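Local coordinates for protein glutamine cyclotransferase (PDB 3MBR) that probably converts N-terminal glutamine of peptides and proteins into pyroglutamate, and holds a calcium ion in a beta-propeller, at residues K13-D18 with R217-G222; R76-T81 with W108-D113; N151-E156 with V205-A210. The protein carries 1 engineered substitution. All coordinates share one frame; numbering follows the deposited sequence.

Contact 1. Residues K13-D18 with R217-G222; sequences KRYPHD and RLFVTG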
loop_
_atom_site.group_PDB
_atom_site.type_symbol
_atom_site.label_atom_id
_atom_site.label_comp_id
_atom_site.label_asym_id
_atom_site.label_seq_id
_atom_site.Cartn_x
_atom_site.Cartn_y
_atom_site.Cartn_z
ATOM N N LYS A 13 18.290 -6.187 -0.225
ATOM C CA LYS A 13 18.431 -6.529 -1.606
ATOM C C LYS A 13 17.671 -5.563 -2.485
ATOM O O LYS A 13 16.609 -5.122 -2.079
ATOM C CB LYS A 13 17.962 -8.006 -1.836
ATOM C CG LYS A 13 18.305 -8.523 -3.167
ATOM C CD LYS A 13 18.112 -10.081 -3.105
ATOM C CE LYS A 13 18.263 -10.730 -4.478
ATOM N NZ LYS A 13 18.222 -12.279 -4.409
ATOM N N ARG A 14 18.234 -5.290 -3.667
ATOM C CA ARG A 14 17.546 -4.452 -4.686
ATOM C C ARG A 14 17.084 -5.405 -5.708
ATOM O O ARG A 14 17.859 -6.298 -6.141
ATOM C CB ARG A 14 18.488 -3.393 -5.298
ATOM C CG ARG A 14 19.010 -2.515 -4.174
ATOM C CD ARG A 14 20.183 -1.558 -4.600
ATOM N NE ARG A 14 20.695 -0.897 -3.366
ATOM C CZ ARG A 14 20.596 0.402 -3.060
ATOM N NH1 ARG A 14 20.106 1.302 -3.944
ATOM N NH2 ARG A 14 21.042 0.813 -1.866
ATOM N N TYR A 15 15.885 -5.194 -6.199
ATOM C CA TYR A 15 15.285 -6.012 -7.279
ATOM C C TYR A 15 14.872 -5.057 -8.399
ATOM O O TYR A 15 14.546 -3.927 -8.141
ATOM C CB TYR A 15 14.022 -6.705 -6.737
ATOM C CG TYR A 15 14.250 -7.633 -5.580
ATOM C CD1 TYR A 15 14.273 -7.165 -4.279
ATOM C CD2 TYR A 15 14.436 -9.012 -5.840
ATOM C CE1 TYR A 15 14.481 -8.030 -3.221
ATOM C CE2 TYR A 15 14.645 -9.910 -4.746
ATOM C CZ TYR A 15 14.626 -9.389 -3.435
ATOM O OH TYR A 15 14.729 -10.303 -2.376
ATOM N N PRO A 16 14.862 -5.506 -9.627
ATOM C CA PRO A 16 14.390 -4.638 -10.730
ATOM C C PRO A 16 12.908 -4.291 -10.578
ATOM O O PRO A 16 12.112 -5.164 -10.217
ATOM C CB PRO A 16 14.610 -5.476 -11.988
ATOM C CG PRO A 16 15.016 -6.841 -11.534
ATOM C CD PRO A 16 15.192 -6.884 -10.055
ATOM N N HIS A 17 12.546 -3.054 -10.945
ATOM C CA HIS A 17 11.150 -2.711 -11.028
ATOM C C HIS A 17 10.902 -2.017 -12.344
ATOM O O HIS A 17 11.766 -1.232 -12.829
ATOM C CB HIS A 17 10.817 -1.734 -9.873
ATOM C CG HIS A 17 9.370 -1.275 -9.803
ATOM N ND1 HIS A 17 9.022 0.059 -9.992
ATOM C CD2 HIS A 17 8.227 -1.914 -9.437
ATOM C CE1 HIS A 17 7.699 0.202 -9.814
ATOM N NE2 HIS A 17 7.187 -0.992 -9.488
ATOM N N ASP A 18 9.752 -2.274 -12.938
ATOM C CA ASP A 18 9.406 -1.707 -14.267
ATOM C C ASP A 18 9.096 -0.230 -14.115
ATOM O O ASP A 18 8.189 0.144 -13.387
ATOM C CB ASP A 18 8.186 -2.523 -14.676
ATOM C CG ASP A 18 7.612 -2.163 -16.050
ATOM O OD1 ASP A 18 8.049 -1.204 -16.725
ATOM O OD2 ASP A 18 6.736 -2.967 -16.501
ATOM N N ARG A 217 9.794 -10.735 5.096
ATOM C CA ARG A 217 10.477 -9.799 4.177
ATOM C C ARG A 217 9.564 -8.614 3.917
ATOM O O ARG A 217 8.398 -8.819 3.484
ATOM C CB ARG A 217 10.816 -10.496 2.844
ATOM C CG ARG A 217 11.693 -11.758 3.021
ATOM C CD ARG A 217 12.170 -12.292 1.697
ATOM N NE ARG A 217 11.064 -12.787 0.901
ATOM C CZ ARG A 217 11.165 -13.137 -0.383
ATOM N NH1 ARG A 217 12.381 -13.102 -1.007
ATOM N NH2 ARG A 217 10.108 -13.584 -1.016
ATOM N N LEU A 218 10.116 -7.418 4.001
ATOM C CA LEU A 218 9.380 -6.184 3.776
ATOM C C LEU A 218 9.887 -5.562 2.486
ATOM O O LEU A 218 11.112 -5.341 2.363
ATOM C CB LEU A 218 9.593 -5.261 4.972
ATOM C CG LEU A 218 8.780 -3.961 4.880
ATOM C CD1 LEU A 218 7.316 -4.217 4.811
ATOM C CD2 LEU A 218 9.127 -3.084 6.126
ATOM N N PHE A 219 9.002 -5.254 1.513
ATOM C CA PHE A 219 9.420 -4.677 0.248
ATOM C C PHE A 219 8.782 -3.289 0.064
ATOM O O PHE A 219 7.612 -3.080 0.410
ATOM C CB PHE A 219 8.875 -5.562 -0.891
ATOM C CG PHE A 219 9.392 -6.991 -0.833
ATOM C CD1 PHE A 219 10.722 -7.307 -1.136
ATOM C CD2 PHE A 219 8.525 -8.005 -0.467
ATOM C CE1 PHE A 219 11.144 -8.637 -1.108
ATOM C CE2 PHE A 219 8.958 -9.296 -0.423
ATOM C CZ PHE A 219 10.259 -9.612 -0.730
ATOM N N VAL A 220 9.534 -2.378 -0.556
ATOM C CA VAL A 220 8.996 -1.079 -0.875
ATOM C C VAL A 220 9.334 -0.674 -2.320
ATOM O O VAL A 220 10.458 -0.974 -2.806
ATOM C CB VAL A 220 9.477 0.043 0.104
ATOM C CG1 VAL A 220 9.066 -0.264 1.513
ATOM C CG2 VAL A 220 10.950 0.226 0.096
ATOM N N THR A 221 8.424 -0.016 -2.997
ATOM C CA THR A 221 8.748 0.587 -4.280
ATOM C C THR A 221 7.823 1.770 -4.509
ATOM O O THR A 221 7.074 2.167 -3.597
ATOM C CB THR A 221 8.658 -0.421 -5.441
ATOM O OG1 THR A 221 9.317 0.139 -6.605
ATOM C CG2 THR A 221 7.253 -0.864 -5.817
ATOM N N GLY A 222 7.916 2.423 -5.659
ATOM C CA GLY A 222 7.083 3.598 -5.905
ATOM C C GLY A 222 6.967 3.897 -7.373
ATOM O O GLY A 222 7.453 3.107 -8.243
#
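Thr221 OG1 hangs above the middle of the His17 imidazole, 3.4 Å from its atom ND1, and is anchored by a hydrogen bond to the carbonyl oxygen of Met227. Both branches of the threonine sit on this face; Thr221 CG2 is 4.0 Å from the His17 ring centroid in a CH-pi contact 28° off the normal. The two polar corners of the imidazole are taken from other directions: ND1 bonds Trp225 O and NE2 bonds Glu35 OE2, which together fix the rotation of the ring. With CG anti to the backbone N (chi1 -180°), the ring drops from just past the end of strand 9-16 onto the threonine, and His17 CE1 comes within 3.3 Å of Gly222 O. Strand 9-16 is an edge strand of a four-stranded antiparallel blade whose other three strands come from the C-terminal part of the chain, and 227-233 runs between it and 217-222; this joining of the two chain ends in one blade is the Velcro closure of beta-propellers. Further along the same sheet, Tyr15 and Phe219 form an offset edge-to-face pair, the Phe219 edge turned to the Tyr15 face with centroids 5.9 Å apart and planes at 78°. Their nearest atoms are Tyr15 CE1 and Phe219 CE1, at 4.0 Å. Arg217 extends the row: the rim of Phe219 is turned to one face of the Arg217 guanidinium, its CZ 3.6 Å from that plane, over the centre. Arg217 NH1 comes no nearer than 3.9 Å to Tyr15 OH, the guanidinium nearly perpendicular to the tyrosine ring. Glu230 takes the phenol hydroxyl, while Asp212 pairs with Arg217 NE.

Contact 2. Residues R76-T81 with W108-D113; sequences RLIQLT and WALTSD
Trp108 meets Leu80 through its backbone and not through its indole: Leu80 CD1 lies 3.8 Å from Trp108 N, whereas the CA–CB bond of the tryptophan points away from strand 76-81. Neither face nor edge of the indole takes part. The ring packs instead beside Asn151 and Ser120, its NE1 hydrogen-bonded to Glu106. The same Leu80 methyl, CD1, also lies 3.6 Å from Ala109 O, one residue further along.

The weight of the contact falls on Leu80 and Leu110, which reach toward each other tip to tip. Leu80 CD1 and Leu110 CG are 3.7 Å apart, and Leu80 CG is just as close to Leu110 CD1, so branch point meets methyl in both directions. Leu110 CG, anti to the carbonyl carbon (chi1 -76°), is thereby set against Leu80. Its CD1 is the methyl that passes on to Ile78, meeting CG2 of that residue at 3.9 Å and lying 3.6 Å from Ile78 O. Ile78 and Leu110 cross at about a right angle. No hydrogen bond joins the segments; the interface is aliphatic and buried, with Val71 and Met119 also packed against Leu110.

The strand axes approach to 7.3 Å and run at 155°, nearly antiparallel, yet the strands belong to different sheets. A classic beta bulge, with Trp108 and Ala109 paired against the single residue Ser120, opens strand 109-112. Leucine tips meeting between the faces of two successive sheets make up the hydrophobic seam between neighbouring blades of a beta-propeller.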
loop_
_atom_site.group_PDB
_atom_site.type_symbol
_atom_site.label_atom_id
_atom_site.label_comp_id
_atom_site.label_asym_id
_atom_site.label_seq_id
_atom_site.Cartn_x
_atom_site.Cartn_y
_atom_site.Cartn_z
ATOM N N ARG A 76 -9.621 -13.791 -3.210
ATOM C CA ARG A 76 -10.001 -12.527 -3.856
ATOM C C ARG A 76 -8.916 -11.453 -3.812
ATOM O O ARG A 76 -8.122 -11.401 -2.866
ATOM C CB ARG A 76 -11.294 -11.924 -3.195
ATOM C CG ARG A 76 -12.397 -12.982 -3.265
ATOM C CD ARG A 76 -13.713 -12.635 -2.822
ATOM N NE ARG A 76 -13.911 -12.156 -1.465
ATOM C CZ ARG A 76 -14.087 -12.905 -0.357
ATOM N NH1 ARG A 76 -13.943 -14.223 -0.344
ATOM N NH2 ARG A 76 -14.362 -12.287 0.777
ATOM N N LEU A 77 -8.971 -10.562 -4.799
ATOM C CA LEU A 77 -8.177 -9.329 -4.808
ATOM C C LEU A 77 -9.131 -8.176 -4.781
ATOM O O LEU A 77 -10.021 -8.078 -5.619
ATOM C CB LEU A 77 -7.229 -9.298 -6.000
ATOM C CG LEU A 77 -6.171 -8.231 -6.013
ATOM C CD1 LEU A 77 -5.128 -8.666 -6.997
ATOM C CD2 LEU A 77 -6.701 -6.901 -6.400
ATOM N N ILE A 78 -9.016 -7.341 -3.765
ATOM C CA ILE A 78 -9.967 -6.189 -3.597
ATOM C C ILE A 78 -9.236 -4.916 -3.944
ATOM O O ILE A 78 -8.114 -4.723 -3.491
ATOM C CB ILE A 78 -10.511 -6.204 -2.112
ATOM C CG1 ILE A 78 -11.203 -7.549 -1.845
ATOM C CG2 ILE A 78 -11.422 -5.015 -1.904
ATOM C CD1 ILE A 78 -11.559 -7.844 -0.476
ATOM N N GLN A 79 -9.892 -4.054 -4.730
ATOM C CA GLN A 79 -9.232 -2.834 -5.166
ATOM C C GLN A 79 -10.135 -1.635 -5.007
ATOM O O GLN A 79 -11.344 -1.712 -5.278
ATOM C CB GLN A 79 -8.877 -3.000 -6.641
ATOM C CG GLN A 79 -8.113 -1.765 -7.207
ATOM C CD GLN A 79 -7.667 -1.923 -8.609
ATOM O OE1 GLN A 79 -8.341 -2.517 -9.431
ATOM N NE2 GLN A 79 -6.494 -1.363 -8.922
ATOM N N LEU A 80 -9.571 -0.477 -4.642
ATOM C CA LEU A 80 -10.260 0.815 -4.591
ATOM C C LEU A 80 -10.025 1.576 -5.872
ATOM O O LEU A 80 -9.177 1.203 -6.688
ATOM C CB LEU A 80 -9.811 1.657 -3.384
ATOM C CG LEU A 80 -9.838 0.948 -2.050
ATOM C CD1 LEU A 80 -9.169 1.856 -0.997
ATOM C CD2 LEU A 80 -11.270 0.628 -1.667
ATOM N N THR A 81 -10.821 2.634 -6.081
ATOM C CA THR A 81 -10.516 3.536 -7.171
ATOM C C THR A 81 -10.283 4.900 -6.599
ATOM O O THR A 81 -10.763 5.249 -5.485
ATOM C CB THR A 81 -11.672 3.625 -8.183
ATOM O OG1 THR A 81 -12.874 4.057 -7.509
ATOM C CG2 THR A 81 -11.889 2.341 -8.950
ATOM N N TRP A 108 -7.842 5.403 -1.280
ATOM C CA TRP A 108 -6.392 5.515 -1.410
ATOM C C TRP A 108 -5.679 4.201 -1.276
ATOM O O TRP A 108 -5.072 3.775 -2.254
ATOM C CB TRP A 108 -5.868 6.554 -0.387
ATOM C CG TRP A 108 -6.173 7.994 -0.746
ATOM C CD1 TRP A 108 -7.335 8.493 -1.227
ATOM C CD2 TRP A 108 -5.337 9.100 -0.507
ATOM N NE1 TRP A 108 -7.246 9.888 -1.360
ATOM C CE2 TRP A 108 -5.999 10.260 -0.942
ATOM C CE3 TRP A 108 -4.059 9.226 -0.004
ATOM C CZ2 TRP A 108 -5.422 11.544 -0.860
ATOM C CZ3 TRP A 108 -3.460 10.526 0.044
ATOM C CH2 TRP A 108 -4.166 11.666 -0.335
ATOM N N ALA A 109 -5.777 3.544 -0.121
ATOM C CA ALA A 109 -4.998 2.318 0.066
ATOM C C ALA A 109 -5.765 1.304 0.932
ATOM O O ALA A 109 -6.699 1.676 1.662
ATOM C CB ALA A 109 -3.618 2.591 0.587
ATOM N N LEU A 110 -5.334 0.041 0.854
ATOM C CA LEU A 110 -5.965 -1.039 1.620
ATOM C C LEU A 110 -4.911 -1.935 2.171
ATOM O O LEU A 110 -3.887 -2.103 1.509
ATOM C CB LEU A 110 -6.833 -1.963 0.687
ATOM C CG LEU A 110 -8.142 -1.451 0.228
ATOM C CD1 LEU A 110 -8.752 -2.393 -0.823
ATOM C CD2 LEU A 110 -9.132 -1.305 1.453
ATOM N N THR A 111 -5.179 -2.601 3.294
ATOM C CA THR A 111 -4.412 -3.771 3.669
ATOM C C THR A 111 -5.356 -4.651 4.497
ATOM O O THR A 111 -6.549 -4.349 4.552
ATOM C CB THR A 111 -3.099 -3.432 4.401
ATOM O OG1 THR A 111 -2.347 -4.647 4.563
ATOM C CG2 THR A 111 -3.316 -2.800 5.792
ATOM N N SER A 112 -4.858 -5.706 5.130
ATOM C CA SER A 112 -5.724 -6.557 5.970
ATOM C C SER A 112 -4.914 -7.207 7.018
ATOM O O SER A 112 -3.690 -7.446 6.848
ATOM C CB SER A 112 -6.395 -7.555 5.091
ATOM O OG SER A 112 -5.486 -8.545 4.621
ATOM N N ASP A 113 -5.585 -7.536 8.108
ATOM C CA ASP A 113 -4.976 -8.457 9.124
ATOM C C ASP A 113 -5.673 -9.804 8.922
ATOM O O ASP A 113 -6.033 -10.136 7.773
ATOM C CB ASP A 113 -5.083 -7.924 10.549
ATOM C CG ASP A 113 -6.482 -7.787 11.037
ATOM O OD1 ASP A 113 -7.451 -8.201 10.345
ATOM O OD2 ASP A 113 -6.653 -7.215 12.137
#

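Contact 3. Residues N151-E156 with V205-A210; sequences NLNELE and VLNGIA. With CA (calcium ion), chain B.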
loop_
_atom_site.group_PDB
_atom_site.type_symbol
_atom_site.label_atom_id
_atom_site.label_comp_id
_atom_site.label_asym_id
_atom_site.label_seq_id
_atom_site.Cartn_x
_atom_site.Cartn_y
_atom_site.Cartn_z
ATOM N N ASN A 151 -3.240 11.895 4.588
ATOM C CA ASN A 151 -2.440 11.695 3.372
ATOM C C ASN A 151 -1.592 10.467 3.499
ATOM O O ASN A 151 -0.463 10.449 3.057
ATOM C CB ASN A 151 -1.555 12.923 3.025
ATOM C CG ASN A 151 -2.299 13.937 2.266
ATOM O OD1 ASN A 151 -2.252 13.973 1.007
ATOM N ND2 ASN A 151 -2.963 14.793 2.972
ATOM N N LEU A 152 -2.270 9.355 3.691
ATOM C CA LEU A 152 -1.602 8.029 3.802
ATOM C C LEU A 152 -1.782 7.225 2.536
ATOM O O LEU A 152 -2.945 6.762 2.238
ATOM C CB LEU A 152 -2.139 7.313 4.974
ATOM C CG LEU A 152 -2.014 7.995 6.319
ATOM C CD1 LEU A 152 -2.631 7.253 7.498
ATOM C CD2 LEU A 152 -0.565 8.489 6.748
ATOM N N ASN A 153 -0.831 7.283 1.604
ATOM C CA ASN A 153 -1.131 6.887 0.224
ATOM C C ASN A 153 -0.883 5.327 0.118
ATOM O O ASN A 153 -1.173 4.741 -0.978
ATOM C CB ASN A 153 -0.288 7.657 -0.893
ATOM C CG ASN A 153 1.211 7.219 -0.924
ATOM O OD1 ASN A 153 1.700 6.652 -0.004
ATOM N ND2 ASN A 153 1.912 7.485 -1.980
ATOM N N GLU A 154 -0.329 4.643 1.165
ATOM C CA GLU A 154 -0.194 3.174 1.071
ATOM C C GLU A 154 -0.160 2.581 2.445
ATOM O O GLU A 154 0.386 3.208 3.386
ATOM C CB GLU A 154 1.126 2.867 0.305
ATOM C CG GLU A 154 1.589 1.390 0.266
ATOM C CD GLU A 154 0.669 0.340 -0.382
ATOM O OE1 GLU A 154 1.151 -0.782 -0.671
ATOM O OE2 GLU A 154 -0.575 0.609 -0.467
ATOM N N LEU A 155 -0.727 1.371 2.575
ATOM C CA LEU A 155 -0.770 0.663 3.871
ATOM C C LEU A 155 -0.206 -0.733 3.732
ATOM O O LEU A 155 -0.252 -1.342 2.604
ATOM C CB LEU A 155 -2.248 0.463 4.275
ATOM C CG LEU A 155 -3.031 1.775 4.574
ATOM C CD1 LEU A 155 -4.481 1.415 4.954
ATOM C CD2 LEU A 155 -2.405 2.620 5.641
ATOM N N GLU A 156 0.255 -1.284 4.859
ATOM C CA GLU A 156 0.589 -2.696 4.858
ATOM C C GLU A 156 0.527 -3.160 6.316
ATOM O O GLU A 156 1.133 -2.516 7.204
ATOM C CB GLU A 156 1.994 -2.906 4.307
ATOM C CG GLU A 156 2.349 -4.406 4.146
ATOM C CD GLU A 156 1.487 -5.141 3.142
ATOM O OE1 GLU A 156 1.721 -6.371 3.047
ATOM O OE2 GLU A 156 0.677 -4.531 2.396
ATOM N N VAL A 205 6.772 9.000 -6.076
ATOM C CA VAL A 205 6.637 8.842 -4.648
ATOM C C VAL A 205 6.656 7.358 -4.336
ATOM O O VAL A 205 6.245 6.480 -5.159
ATOM C CB VAL A 205 5.333 9.408 -4.081
ATOM C CG1 VAL A 205 5.350 10.977 -4.043
ATOM C CG2 VAL A 205 4.127 8.901 -4.812
ATOM N N LEU A 206 7.084 7.019 -3.109
ATOM C CA LEU A 206 6.888 5.656 -2.556
ATOM C C LEU A 206 5.394 5.395 -2.554
ATOM O O LEU A 206 4.596 6.288 -2.157
ATOM C CB LEU A 206 7.493 5.596 -1.127
ATOM C CG LEU A 206 7.745 4.162 -0.574
ATOM C CD1 LEU A 206 8.814 4.149 0.529
ATOM C CD2 LEU A 206 6.526 3.474 -0.016
ATOM N N ASN A 207 4.991 4.230 -2.996
ATOM C CA ASN A 207 3.554 3.991 -3.084
ATOM C C ASN A 207 3.243 2.522 -2.967
ATOM O O ASN A 207 2.098 2.110 -3.182
ATOM C CB ASN A 207 2.979 4.585 -4.371
ATOM C CG ASN A 207 1.645 5.126 -4.193
ATOM O OD1 ASN A 207 1.431 6.215 -4.731
ATOM N ND2 ASN A 207 0.722 4.378 -3.636
ATOM N N GLY A 208 4.219 1.672 -2.632
ATOM C CA GLY A 208 3.955 0.232 -2.531
ATOM C C GLY A 208 4.717 -0.281 -1.324
ATOM O O GLY A 208 5.962 -0.067 -1.286
ATOM N N ILE A 209 4.043 -0.884 -0.379
ATOM C CA ILE A 209 4.682 -1.499 0.776
ATOM C C ILE A 209 4.103 -2.909 0.849
ATOM O O ILE A 209 2.864 -3.025 0.990
ATOM C CB ILE A 209 4.407 -0.744 2.103
ATOM C CG1 ILE A 209 4.873 0.726 1.981
ATOM C CG2 ILE A 209 5.138 -1.500 3.209
ATOM C CD1 ILE A 209 4.323 1.591 3.129
ATOM N N ALA A 210 4.919 -3.943 0.758
ATOM C CA ALA A 210 4.396 -5.302 0.758
ATOM C C ALA A 210 5.151 -6.192 1.782
ATOM O O ALA A 210 6.374 -6.182 1.769
ATOM C CB ALA A 210 4.473 -5.947 -0.616
HETATM CA CA CA B . 0.573 -2.780 0.703
HETATM O O HOH W 1 -1.753 -3.363 0.337
#
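Glu154 runs from strand 152-158 toward strand 206-212, and its CB first passes Asn207 O at 3.7 Å. CG, anti to the backbone N, lies against Ile209, 3.8 Å from Ile209 CG1. The chain then bends at chi2 (61°), which brings CD round to the metal side. OE1 binds calcium at 2.5 Å and, through its anti lone pair, accepts a nearly straight hydrogen bond (173°) from Ile209 N, 2.9 Å away. OE2 does not bind the ion but receives a weak hydrogen bond from Leu155 N, which may add some hold on the carboxylate.

Glu156, two residues on and on the same side of the strand, repeats the bent shape. Its OE2 binds calcium at 2.4 Å, while OE1 accepts a hydrogen bond from Phe211 N; its CB packs on Ile209 CG2. Ile209 thus serves both glutamates, and its own carbonyl O binds calcium at 2.3 Å. Leu155 O, a water molecule and Leu26 O complete six ligands. The two carboxylates probably balance the charge of the ion in this buried setting.

Away from the metal, Asn153 ND2 gives Leu206 O a hydrogen bond of 2.9 Å, lying in the carbonyl plane, and Asn165 holds the other end of the amide. The strands run parallel within 10° but belong to different sheets; side-chain-to-backbone hydrogen bonds and the shared ion, not paired backbones, connect them. Carbonyls from three blades and two carboxylates from one form the calcium site where the innermost strands of this beta-propeller converge near its centre.

In the fold
All three contacts belong to one beta-propeller made of five antiparallel sheets. Contact 1 joins the chain ends and so spans the other two, which follow in series, contact 2 before contact 3. Contacts 1 and 3 meet in the closing blade, where strands 217-222 and 206-212 are neighbours; their centres are about 13 Å apart. Contact 2, its centre about 20 Å from that of contact 1 and across the chain's centre from it, links the sheets of 67-102 and 109-148. It reaches contact 3, about 12 Å away between centres, where Ala109 packs on Glu154. Contacts 1 and 2 do not touch; contact 3, nearest the centre and carrying the calcium ion, lies between them and touches both.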